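Side-chain contacts in type III effector Xcv3220-like C-terminal domain-containing protein (Xanthomonas campestris pv. vesicatoria, PDB 4FC9), which is a type III effector secreted into plant host cells, where this C-terminal, all-helical domain probably serves E3 ubiquitin ligase activity: residues K129-G134 with W162-L167; G134-D137 with Q141-Y144. One frame throughout, in Å; residues are numbered along the deposited sequence.

Contact 1. Residues K129-G134 with W162-L167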
loop_
_atom_site.group_PDB
_atom_site.type_symbol
_atom_site.label_atom_id
_atom_site.label_comp_id
_atom_site.label_asym_id
_atom_site.label_seq_id
_atom_site.Cartn_x
_atom_site.Cartn_y
_atom_site.Cartn_z
ATOM N N LYS A 129 -2.994 -3.150 -7.689
ATOM C CA LYS A 129 -2.825 -1.954 -8.516
ATOM C C LYS A 129 -3.081 -0.661 -7.744
ATOM O O LYS A 129 -2.485 0.373 -8.036
ATOM C CB LYS A 129 -3.745 -1.998 -9.742
ATOM C CG LYS A 129 -3.374 -3.025 -10.805
ATOM C CD LYS A 129 -2.068 -2.692 -11.503
ATOM C CE LYS A 129 -2.163 -1.404 -12.292
ATOM N NZ LYS A 129 -0.942 -1.187 -13.114
ATOM N N SER A 130 -3.968 -0.722 -6.757
ATOM C CA SER A 130 -4.409 0.483 -6.064
ATOM C C SER A 130 -3.953 0.557 -4.606
ATOM O O SER A 130 -4.459 1.371 -3.833
ATOM C CB SER A 130 -5.931 0.610 -6.148
ATOM O OG SER A 130 -6.571 -0.512 -5.561
ATOM N N ALA A 131 -2.992 -0.283 -4.233
ATOM C CA ALA A 131 -2.451 -0.269 -2.874
ATOM C C ALA A 131 -1.382 0.805 -2.711
ATOM O O ALA A 131 -0.270 0.521 -2.267
ATOM C CB ALA A 131 -1.890 -1.631 -2.512
ATOM N N HIS A 132 -1.720 2.038 -3.077
ATOM C CA HIS A 132 -0.799 3.163 -2.930
ATOM C C HIS A 132 -1.524 4.509 -2.959
ATOM O O HIS A 132 -2.735 4.570 -3.177
ATOM C CB HIS A 132 0.323 3.105 -3.974
ATOM C CG HIS A 132 -0.145 3.257 -5.386
ATOM N ND1 HIS A 132 -0.403 4.484 -5.955
ATOM C CD2 HIS A 132 -0.388 2.338 -6.353
ATOM C CE1 HIS A 132 -0.789 4.317 -7.208
ATOM N NE2 HIS A 132 -0.789 3.023 -7.472
ATOM N N LEU A 133 -0.775 5.582 -2.728
ATOM C CA LEU A 133 -1.352 6.908 -2.518
ATOM C C LEU A 133 -1.470 7.726 -3.793
ATOM O O LEU A 133 -1.790 8.907 -3.744
ATOM C CB LEU A 133 -0.533 7.688 -1.483
ATOM C CG LEU A 133 -0.561 7.191 -0.038
ATOM C CD1 LEU A 133 0.531 7.860 0.760
ATOM C CD2 LEU A 133 -1.920 7.454 0.586
ATOM N N GLY A 134 -1.221 7.101 -4.933
ATOM C CA GLY A 134 -1.214 7.820 -6.196
ATOM C C GLY A 134 -2.375 7.492 -7.111
ATOM O O GLY A 134 -2.341 7.810 -8.300
ATOM N N TRP A 162 2.857 1.773 2.528
ATOM C CA TRP A 162 4.072 1.427 3.241
ATOM C C TRP A 162 4.420 -0.028 2.977
ATOM O O TRP A 162 5.560 -0.349 2.653
ATOM C CB TRP A 162 3.954 1.673 4.740
ATOM C CG TRP A 162 5.259 1.412 5.433
ATOM C CD1 TRP A 162 6.266 2.308 5.651
ATOM C CD2 TRP A 162 5.714 0.161 5.962
ATOM N NE1 TRP A 162 7.311 1.696 6.301
ATOM C CE2 TRP A 162 6.997 0.377 6.503
ATOM C CE3 TRP A 162 5.155 -1.120 6.041
ATOM C CZ2 TRP A 162 7.731 -0.642 7.112
ATOM C CZ3 TRP A 162 5.884 -2.129 6.648
ATOM C CH2 TRP A 162 7.158 -1.884 7.175
ATOM N N LYS A 163 3.429 -0.904 3.107
ATOM C CA LYS A 163 3.632 -2.312 2.801
ATOM C C LYS A 163 4.055 -2.494 1.353
ATOM O O LYS A 163 5.001 -3.220 1.070
ATOM C CB LYS A 163 2.373 -3.126 3.073
ATOM C CG LYS A 163 2.508 -4.574 2.651
ATOM C CD LYS A 163 1.663 -5.477 3.515
ATOM C CE LYS A 163 0.536 -6.091 2.722
ATOM N NZ LYS A 163 -0.256 -7.035 3.560
ATOM N N THR A 164 3.358 -1.817 0.445
ATOM C CA THR A 164 3.644 -1.913 -0.986
ATOM C C THR A 164 5.100 -1.598 -1.316
ATOM O O THR A 164 5.755 -2.356 -2.025
ATOM C CB THR A 164 2.723 -0.990 -1.811
ATOM O OG1 THR A 164 1.379 -1.480 -1.748
ATOM C CG2 THR A 164 3.165 -0.956 -3.264
ATOM N N ARG A 165 5.609 -0.488 -0.792
ATOM C CA ARG A 165 6.974 -0.072 -1.092
ATOM C C ARG A 165 8.001 -0.993 -0.431
ATOM O O ARG A 165 9.082 -1.218 -0.972
ATOM C CB ARG A 165 7.208 1.403 -0.719
ATOM C CG ARG A 165 7.205 1.697 0.767
ATOM C CD ARG A 165 7.046 3.190 1.065
ATOM N NE ARG A 165 8.123 4.028 0.537
ATOM C CZ ARG A 165 9.318 4.177 1.108
ATOM N NH1 ARG A 165 9.618 3.521 2.221
ATOM N NH2 ARG A 165 10.221 4.973 0.557
ATOM N N GLU A 166 7.654 -1.551 0.724
ATOM C CA GLU A 166 8.542 -2.495 1.385
ATOM C C GLU A 166 8.575 -3.845 0.657
ATOM O O GLU A 166 9.605 -4.516 0.629
ATOM C CB GLU A 166 8.169 -2.663 2.862
ATOM C CG GLU A 166 8.340 -1.387 3.688
ATOM C CD GLU A 166 9.744 -0.814 3.612
ATOM O OE1 GLU A 166 10.705 -1.580 3.841
ATOM O OE2 GLU A 166 9.887 0.394 3.317
ATOM N N LEU A 167 7.453 -4.238 0.060
ATOM C CA LEU A 167 7.417 -5.456 -0.748
ATOM C C LEU A 167 8.224 -5.287 -2.040
ATOM O O LEU A 167 8.901 -6.216 -2.487
ATOM C CB LEU A 167 5.975 -5.881 -1.049
ATOM C CG LEU A 167 5.156 -6.415 0.134
ATOM C CD1 LEU A 167 3.705 -6.635 -0.263
ATOM C CD2 LEU A 167 5.753 -7.703 0.685
#
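Thr164, on helix 152-171, reaches the loop after helix 112-129 through its hydroxyl. OG1 donates its single proton to the carbonyl O of Ala131 at 2.6 Å. It arrives in the carbonyl plane, on a lone pair, with a C=O...OG1 angle of 144°. Chi1 of Thr164 is -68°, which sets OG1 beside its own backbone N and opposite the carbonyl carbon. From there the O of Gln160, one turn earlier in the helix, is a second acceptor, with which the proton can be shared or alternate. The methyl CG2 only brushes Ala131 O, and the side chain of Thr164 also touches Phe93. Ala131 CB points toward the helix and lies 3.4 Å from Thr164 OG1.

The loop is shaped locally. Ala131 centres an inverse gamma turn, with a weak bond from His132 N to Ser130 O. Next to it, His132 ND1 accepts the N-H of Gly134 at 2.9 Å, with the donor 18° out of the ring plane. The ring of His132 also packs edge-to-face with Phe93.

The tie between the two segments is thus small and polar. A buried threonine hydroxyl sits between a loop carbonyl and a helix carbonyl, and links the segments without any backbone pairing.

Contact 2. Residues G134-D137 with Q141-Y144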
loop_
_atom_site.group_PDB
_atom_site.type_symbol
_atom_site.label_atom_id
_atom_site.label_comp_id
_atom_site.label_asym_id
_atom_site.label_seq_id
_atom_site.Cartn_x
_atom_site.Cartn_y
_atom_site.Cartn_z
ATOM N N GLY A 134 -1.221 7.101 -4.933
ATOM C CA GLY A 134 -1.214 7.820 -6.196
ATOM C C GLY A 134 -2.375 7.492 -7.111
ATOM O O GLY A 134 -2.341 7.810 -8.300
ATOM N N ILE A 135 -3.406 6.863 -6.559
ATOM C CA ILE A 135 -4.565 6.470 -7.345
ATOM C C ILE A 135 -5.456 7.663 -7.677
ATOM O O ILE A 135 -5.445 8.679 -6.981
ATOM C CB ILE A 135 -5.389 5.392 -6.622
ATOM C CG1 ILE A 135 -5.933 5.934 -5.299
ATOM C CG2 ILE A 135 -4.537 4.143 -6.390
ATOM C CD1 ILE A 135 -6.862 4.974 -4.589
ATOM N N VAL A 136 -6.226 7.538 -8.752
ATOM C CA VAL A 136 -7.055 8.641 -9.216
ATOM C C VAL A 136 -8.546 8.324 -9.133
ATOM O O VAL A 136 -8.944 7.158 -9.136
ATOM C CB VAL A 136 -6.672 9.070 -10.653
ATOM C CG1 VAL A 136 -5.274 9.673 -10.664
ATOM C CG2 VAL A 136 -6.758 7.888 -11.610
ATOM N N ASP A 137 -9.367 9.367 -9.049
ATOM C CA ASP A 137 -10.810 9.189 -8.983
ATOM C C ASP A 137 -11.406 9.070 -10.382
ATOM O O ASP A 137 -10.677 9.016 -11.372
ATOM C CB ASP A 137 -11.467 10.328 -8.198
ATOM C CG ASP A 137 -11.206 11.703 -8.806
ATOM O OD1 ASP A 137 -10.958 11.806 -10.026
ATOM O OD2 ASP A 137 -11.263 12.694 -8.051
ATOM N N GLN A 141 -8.466 12.661 -11.161
ATOM C CA GLN A 141 -7.772 13.466 -10.160
ATOM C C GLN A 141 -7.263 12.602 -9.013
ATOM O O GLN A 141 -7.919 11.642 -8.617
ATOM C CB GLN A 141 -8.688 14.570 -9.631
ATOM C CG GLN A 141 -9.220 15.484 -10.719
ATOM C CD GLN A 141 -8.107 16.051 -11.587
ATOM O OE1 GLN A 141 -7.059 16.455 -11.083
ATOM N NE2 GLN A 141 -8.328 16.072 -12.900
ATOM N N PHE A 142 -6.091 12.943 -8.488
ATOM C CA PHE A 142 -5.493 12.180 -7.399
ATOM C C PHE A 142 -6.388 12.197 -6.176
ATOM O O PHE A 142 -6.823 13.256 -5.731
ATOM C CB PHE A 142 -4.111 12.719 -7.039
ATOM C CG PHE A 142 -3.089 12.537 -8.124
ATOM C CD1 PHE A 142 -2.764 11.273 -8.584
ATOM C CD2 PHE A 142 -2.444 13.634 -8.678
ATOM C CE1 PHE A 142 -1.817 11.105 -9.586
ATOM C CE2 PHE A 142 -1.495 13.474 -9.674
ATOM C CZ PHE A 142 -1.181 12.211 -10.130
ATOM N N VAL A 143 -6.662 11.013 -5.645
ATOM C CA VAL A 143 -7.500 10.880 -4.467
ATOM C C VAL A 143 -6.784 11.458 -3.255
ATOM O O VAL A 143 -7.392 12.142 -2.429
ATOM C CB VAL A 143 -7.854 9.404 -4.210
ATOM C CG1 VAL A 143 -8.611 9.250 -2.899
ATOM C CG2 VAL A 143 -8.658 8.854 -5.367
ATOM N N TYR A 144 -5.484 11.196 -3.166
ATOM C CA TYR A 144 -4.690 11.625 -2.023
ATOM C C TYR A 144 -3.641 12.649 -2.430
ATOM O O TYR A 144 -2.912 12.452 -3.401
ATOM C CB TYR A 144 -4.016 10.419 -1.374
ATOM C CG TYR A 144 -4.960 9.269 -1.125
ATOM C CD1 TYR A 144 -5.772 9.241 0.003
ATOM C CD2 TYR A 144 -5.046 8.213 -2.023
ATOM C CE1 TYR A 144 -6.646 8.191 0.230
ATOM C CE2 TYR A 144 -5.916 7.160 -1.807
ATOM C CZ TYR A 144 -6.712 7.155 -0.678
ATOM O OH TYR A 144 -7.578 6.108 -0.457
HETATM O O HOH W 1 -3.969 10.007 -5.178
HETATM O O HOH W 2 -9.896 13.840 -5.751
#
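Val136 and Phe142 bridge the backbones of two irregular loop segments, their CA atoms 4.3 Å apart. Phe142 CB points away from the other segment, and it is the ring that meets Val136. CG1 of Val136 approaches CD1 of that ring obliquely, 3.6 Å away. Gly134 O lies at the edge of the same ring, near its plane. Phe142 also makes a cation-pi contact with Arg89.

Ile135 leans toward the other residues of the second segment. Its CG1 sits between the backbone N and the carbonyl carbon, chi1 62°, and carries CD1 to the edge of the Tyr144 ring, 3.7 Å from CE2. CG1 also meets Val143 CG2. Val143 CG1 in turn lies over the centre of one face of the Tyr144 ring.

Asp137 lies alongside Gln141, with carboxylate and amide planes turned 63° apart. The carboxylate meets CB and the backbone N of Gln141, while the amide end leads away. Asp137 OD1 takes the N-H of Gln141 at 2.9 Å, from well above the carboxylate plane. The same oxygen accepts Leu139 N, which makes an Asx turn. A water joins Asp137 OD2 to Phe142 O.

Two backbone bonds flank the central pair: Val143 N to Ile135 O, 3.0 Å and nearly straight at 175°, and Asp137 N to Gln141 O, 2.7 Å. This is the pattern of an antiparallel, non-hydrogen-bonded pair, here in a hairpin-like surface loop closed by a single beta bridge.

Overall arrangement
Both contacts start from the long connection between helices 112-129 and 152-171, and they share Gly134. Along the chain, residues 129-134 come first, then the two arms of contact 2, and last residues 162-167. The centres of the two contacts are about 13 Å apart. That of contact 1 is about 3 Å, and that of contact 2 about 14 Å, from the centre of the chain. They also touch directly: Leu133 O packs on Tyr144 CB, and Ser130 CA on Ile135 CG2. The base of the connection is therefore tied to helix 152-171, while contact 2 projects outward. In this chain without regular strands, its hairpin-like loop is a local addition to a helical domain.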